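Local coordinates for histidine triad (HIT) protein (PDB 3OHE), which probably acts as a hydrolase of the histidine triad (HIT) superfamily, whose members typically cleave nucleotide phosphate bonds, and binds calcium ions in the crystal, at the interface of chains A and B. Sequence-based numbering; all coordinates share one arbitrary frame. Chains: chain A/B, Histidine triad (HIT) protein.

Contact 1: the interface of chains A and B. Residues chain A 45-46, 48, 83, 85; chain B 70, 77-78.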
loop_
_atom_site.group_PDB
_atom_site.type_symbol
_atom_site.label_atom_id
_atom_site.label_comp_id
_atom_site.label_asym_id
_atom_site.label_seq_id
_atom_site.Cartn_x
_atom_site.Cartn_y
_atom_site.Cartn_z
ATOM N N ARG A 45 2.452 -13.530 4.961
ATOM C CA ARG A 45 1.723 -12.448 5.630
ATOM C C ARG A 45 2.054 -11.063 5.062
ATOM O O ARG A 45 1.208 -10.186 5.070
ATOM C CB ARG A 45 2.027 -12.461 7.142
ATOM C CG ARG A 45 1.471 -13.676 7.860
ATOM C CD ARG A 45 2.062 -13.831 9.272
ATOM N NE ARG A 45 1.910 -12.627 10.076
ATOM C CZ ARG A 45 0.834 -12.311 10.779
ATOM N NH1 ARG A 45 -0.180 -13.151 10.871
ATOM N NH2 ARG A 45 0.786 -11.152 11.463
ATOM N N GLU A 46 3.291 -10.878 4.615
ATOM C CA GLU A 46 3.845 -9.594 4.255
ATOM C C GLU A 46 4.547 -9.685 2.905
ATOM O O GLU A 46 5.105 -10.725 2.564
ATOM C CB GLU A 46 4.917 -9.155 5.281
ATOM C CG GLU A 46 4.443 -9.127 6.728
ATOM C CD GLU A 46 3.466 -7.992 7.031
ATOM O OE1 GLU A 46 3.184 -7.124 6.144
ATOM O OE2 GLU A 46 2.980 -7.950 8.206
ATOM N N TYR A 48 7.402 -8.553 2.100
ATOM C CA TYR A 48 8.803 -8.839 2.281
ATOM C C TYR A 48 9.108 -10.329 2.517
ATOM O O TYR A 48 10.285 -10.733 2.461
ATOM C CB TYR A 48 9.408 -7.948 3.395
ATOM C CG TYR A 48 8.885 -8.207 4.785
ATOM C CD1 TYR A 48 9.307 -9.302 5.541
ATOM C CD2 TYR A 48 8.043 -7.317 5.395
ATOM C CE1 TYR A 48 8.830 -9.500 6.809
ATOM C CE2 TYR A 48 7.591 -7.495 6.674
ATOM C CZ TYR A 48 7.984 -8.574 7.371
ATOM O OH TYR A 48 7.531 -8.748 8.645
ATOM N N LEU A 83 -2.617 -4.407 3.951
ATOM C CA LEU A 83 -3.025 -4.128 5.317
ATOM C C LEU A 83 -3.076 -5.490 6.068
ATOM O O LEU A 83 -2.107 -5.848 6.748
ATOM C CB LEU A 83 -4.342 -3.354 5.301
ATOM C CG LEU A 83 -4.319 -2.065 4.509
ATOM C CD1 LEU A 83 -5.700 -1.433 4.468
ATOM C CD2 LEU A 83 -3.248 -1.093 5.008
ATOM N N ASN A 85 -4.881 -6.767 8.701
ATOM C CA ASN A 85 -4.900 -6.857 10.150
ATOM C C ASN A 85 -5.735 -8.038 10.634
ATOM O O ASN A 85 -5.392 -8.627 11.668
ATOM C CB ASN A 85 -5.402 -5.572 10.754
ATOM C CG ASN A 85 -4.463 -4.410 10.468
ATOM O OD1 ASN A 85 -3.266 -4.609 10.292
ATOM N ND2 ASN A 85 -5.006 -3.205 10.445
HETATM N N MSE B 70 9.545 -4.300 11.794
HETATM C CA MSE B 70 8.850 -5.346 12.542
HETATM C C MSE B 70 9.686 -5.846 13.700
HETATM O O MSE B 70 9.196 -6.007 14.810
HETATM C CB MSE B 70 8.441 -6.483 11.621
HETATM C CG MSE B 70 7.229 -6.152 10.800
HETATM SE SE MSE B 70 5.583 -6.184 11.829
HETATM C CE MSE B 70 5.546 -8.109 12.027
ATOM N N LYS B 77 1.966 -6.773 12.876
ATOM C CA LYS B 77 1.576 -6.748 11.455
ATOM C C LYS B 77 2.007 -5.416 10.851
ATOM O O LYS B 77 1.899 -4.406 11.520
ATOM C CB LYS B 77 0.065 -6.897 11.320
ATOM C CG LYS B 77 -0.471 -7.069 9.888
ATOM C CD LYS B 77 -0.056 -8.421 9.277
ATOM C CE LYS B 77 -0.428 -8.500 7.775
ATOM N NZ LYS B 77 0.222 -7.345 6.995
HETATM N N MSE B 78 2.498 -5.429 9.615
HETATM C CA MSE B 78 2.730 -4.178 8.896
HETATM C C MSE B 78 1.538 -3.732 8.088
HETATM O O MSE B 78 0.772 -4.556 7.581
HETATM C CB MSE B 78 3.897 -4.252 7.907
HETATM C CG MSE B 78 5.225 -4.521 8.551
HETATM SE SE MSE B 78 5.806 -3.056 9.708
HETATM C CE MSE B 78 5.967 -1.586 8.474
HETATM O O HOH W 1 0.272 -7.708 4.168
HETATM O O HOH W 2 1.636 -5.027 4.678
#
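The amine nitrogen NZ of B:Lys77 is gripped by the backbone O of A:Leu83 and the carboxylate of A:Glu46, where the start of strand 77-82 of chain B meets loops of chain A. Its shortest bond, 2.8 Å, runs from B:Lys77 NZ to A:Leu83 O, reached 30° off the carbonyl plane. B:Lys77 NZ also turns back to its own chain and donates to B:Met78 O at 2.9 Å, here within the plane of that carbonyl. The carboxylate of A:Glu46 adds a salt bridge, B:Lys77 NZ to A:Glu46 OE2 at 3.1 Å, in which the hydrogen bonds to both oxygens are weak. Water 1 joins NZ to A:Arg45 O and is linked to water 2, which connects A:Glu46 OE1 to B:Met78 O. Bends at chi2 and chi4, on a chain that leaves CA with CG opposite the backbone N (chi1 -172°), curl the lysine until its amine sits beside the next residue's carbonyl. A:Glu46 OE2 also takes the backbone N-H of B:Met78 at 2.9 Å on its syn side, 30° out of the carboxylate plane; this nearly straight bond, together with the lysine, would hold the carboxylate in place and probably stabilise its negative charge. CB of A:Glu46 lies over one face of the A:Tyr48 ring, near the rim. That phenol crosses selenomethionine B:Met70 at about a right angle, A:Tyr48 OH lying 3.4 Å from B:Met70 CG.

Contact 2: the interface of chains A and B. Residues chain A 70, 77-78; chain B 45-46, 48, 82-83.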
loop_
_atom_site.group_PDB
_atom_site.type_symbol
_atom_site.label_atom_id
_atom_site.label_comp_id
_atom_site.label_asym_id
_atom_site.label_seq_id
_atom_site.Cartn_x
_atom_site.Cartn_y
_atom_site.Cartn_z
HETATM N N MSE A 70 -6.502 2.732 -13.990
HETATM C CA MSE A 70 -6.678 4.169 -14.046
HETATM C C MSE A 70 -7.296 4.609 -15.358
HETATM O O MSE A 70 -8.225 5.450 -15.367
HETATM C CB MSE A 70 -5.357 4.864 -13.793
HETATM C CG MSE A 70 -4.978 4.923 -12.367
HETATM SE SE MSE A 70 -6.070 6.267 -11.395
HETATM C CE MSE A 70 -5.252 7.886 -12.153
ATOM N N LYS A 77 -7.036 9.106 -8.953
ATOM C CA LYS A 77 -5.903 8.716 -8.129
ATOM C C LYS A 77 -6.060 7.235 -7.794
ATOM O O LYS A 77 -7.146 6.783 -7.566
ATOM C CB LYS A 77 -5.875 9.540 -6.845
ATOM C CG LYS A 77 -4.637 9.379 -5.993
ATOM C CD LYS A 77 -3.367 9.934 -6.660
ATOM C CE LYS A 77 -2.052 9.587 -5.895
ATOM N NZ LYS A 77 -1.892 8.097 -5.712
HETATM N N MSE A 78 -4.932 6.517 -7.764
HETATM C CA MSE A 78 -4.943 5.160 -7.228
HETATM C C MSE A 78 -4.628 5.119 -5.769
HETATM O O MSE A 78 -3.868 5.941 -5.257
HETATM C CB MSE A 78 -3.918 4.265 -7.943
HETATM C CG MSE A 78 -4.260 3.998 -9.375
HETATM SE SE MSE A 78 -5.958 3.064 -9.664
HETATM C CE MSE A 78 -5.762 1.407 -8.769
ATOM N N ARG B 45 3.370 10.758 -9.263
ATOM C CA ARG B 45 2.142 10.592 -8.481
ATOM C C ARG B 45 1.934 9.137 -8.027
ATOM O O ARG B 45 1.345 8.939 -6.994
ATOM C CB ARG B 45 0.940 11.041 -9.291
ATOM C CG ARG B 45 0.873 12.536 -9.559
ATOM C CD ARG B 45 -0.106 12.926 -10.687
ATOM N NE ARG B 45 -1.425 12.336 -10.458
ATOM C CZ ARG B 45 -2.357 12.823 -9.659
ATOM N NH1 ARG B 45 -2.215 14.002 -9.085
ATOM N NH2 ARG B 45 -3.473 12.130 -9.439
ATOM N N GLU B 46 2.348 8.159 -8.837
ATOM C CA GLU B 46 2.040 6.753 -8.661
ATOM C C GLU B 46 3.328 5.950 -8.803
ATOM O O GLU B 46 4.203 6.330 -9.584
ATOM C CB GLU B 46 1.019 6.303 -9.733
ATOM C CG GLU B 46 -0.274 7.076 -9.793
ATOM C CD GLU B 46 -1.220 6.790 -8.620
ATOM O OE1 GLU B 46 -0.894 5.936 -7.755
ATOM O OE2 GLU B 46 -2.267 7.468 -8.565
ATOM N N TYR B 48 3.796 3.311 -10.476
ATOM C CA TYR B 48 3.982 2.835 -11.847
ATOM C C TYR B 48 4.564 3.885 -12.800
ATOM O O TYR B 48 4.986 3.548 -13.900
ATOM C CB TYR B 48 2.694 2.263 -12.417
ATOM C CG TYR B 48 1.549 3.260 -12.516
ATOM C CD1 TYR B 48 1.499 4.211 -13.530
ATOM C CD2 TYR B 48 0.471 3.193 -11.651
ATOM C CE1 TYR B 48 0.433 5.065 -13.645
ATOM C CE2 TYR B 48 -0.610 4.053 -11.746
ATOM C CZ TYR B 48 -0.628 5.001 -12.755
ATOM O OH TYR B 48 -1.735 5.821 -12.827
ATOM N N ALA B 82 0.347 3.283 -0.606
ATOM C CA ALA B 82 0.502 4.531 -1.344
ATOM C C ALA B 82 -0.912 5.020 -1.633
ATOM O O ALA B 82 -1.653 4.375 -2.366
ATOM C CB ALA B 82 1.278 4.269 -2.635
ATOM N N LEU B 83 -1.261 6.157 -1.026
ATOM C CA LEU B 83 -2.630 6.702 -1.076
ATOM C C LEU B 83 -2.577 8.022 -1.851
ATOM O O LEU B 83 -2.829 8.057 -3.068
ATOM C CB LEU B 83 -3.213 6.807 0.352
ATOM C CG LEU B 83 -3.220 5.494 1.158
ATOM C CD1 LEU B 83 -3.727 5.744 2.566
ATOM C CD2 LEU B 83 -4.027 4.380 0.453
HETATM O O HOH W 3 0.665 7.240 -4.884
HETATM O O HOH W 4 -1.046 4.649 -5.175
#
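In this HIT-family protein, the edge where strand 77-82 of chain A begins, within the HIT domain, packs against the loop at B:Arg45 and B:Glu46, the 3-10 helix 47-49 that follows, and the end of chain B's own strand 77-82. A:Lys77 and A:Met78 open the strand and enter the contact by different parts: the lysine through its side chain, the selenomethionine mainly through its backbone. The amide N of A:Met78 donates to B:Glu46 OE2 at 2.9 Å, a bond 170° at the hydrogen that arrives on the syn side but 32° out of the carboxylate plane. A:Met78 CB lies against the same carboxylate, 3.8 Å from B:Glu46 CD, and the two side chains cross at about a right angle. B:Glu46 owes this position to a bend at chi2 (-72°), which swings the carboxylate towards the strand.

A:Lys77 NZ forms a salt bridge with B:Glu46 OE2 at 2.9 Å, although its hydrogen bond to that oxygen is weak. A:Lys77 NZ also donates to the main-chain O of B:Leu83 at 2.8 Å, while A:Met78 O receives a further bond from the amine within chain A. Water 3 carries the lysine's reach to B:Arg45 O. Beside it, water 4 lies between B:Glu46 OE1, A:Met78 O and B:Ala82 O, the last at 2.9 Å, tying the far end of chain B's strand into the same polar network.

The aliphatic part of the lysine is also in contact: A:Lys77 CD lies 3.5 Å from the guanidinium NH2 of B:Arg45. The two cationic ends, A:Lys77 NZ and B:Arg45 NH2, are 5.7 Å apart, near but not in contact, with the carboxylate of B:Glu46 close to the lysine. Near the end of the preceding helix 52-72, chain A presents selenomethionine A:Met70. A:Met70 CG meets the hydroxyl oxygen OH of B:Tyr48 at 3.4 Å, and the folded chain also brings CE near that hydroxyl.

Contact 1 and contact 2 are twins related by the two-fold axis of the interface, their C-alpha centres about 21 Å apart. Each chain offers the start of strand 77-82 and the end of its long helix in one contact, and the loop at residues 45-46, 3-10 helix 47-49 and the residue after the strand in the other. Both ends of one strand therefore engage the partner, joining the two patches through each subunit. Such reciprocal pairing fits the dimers common among HIT proteins, although the deposited assembly alone does not prove that the dimer exists in solution.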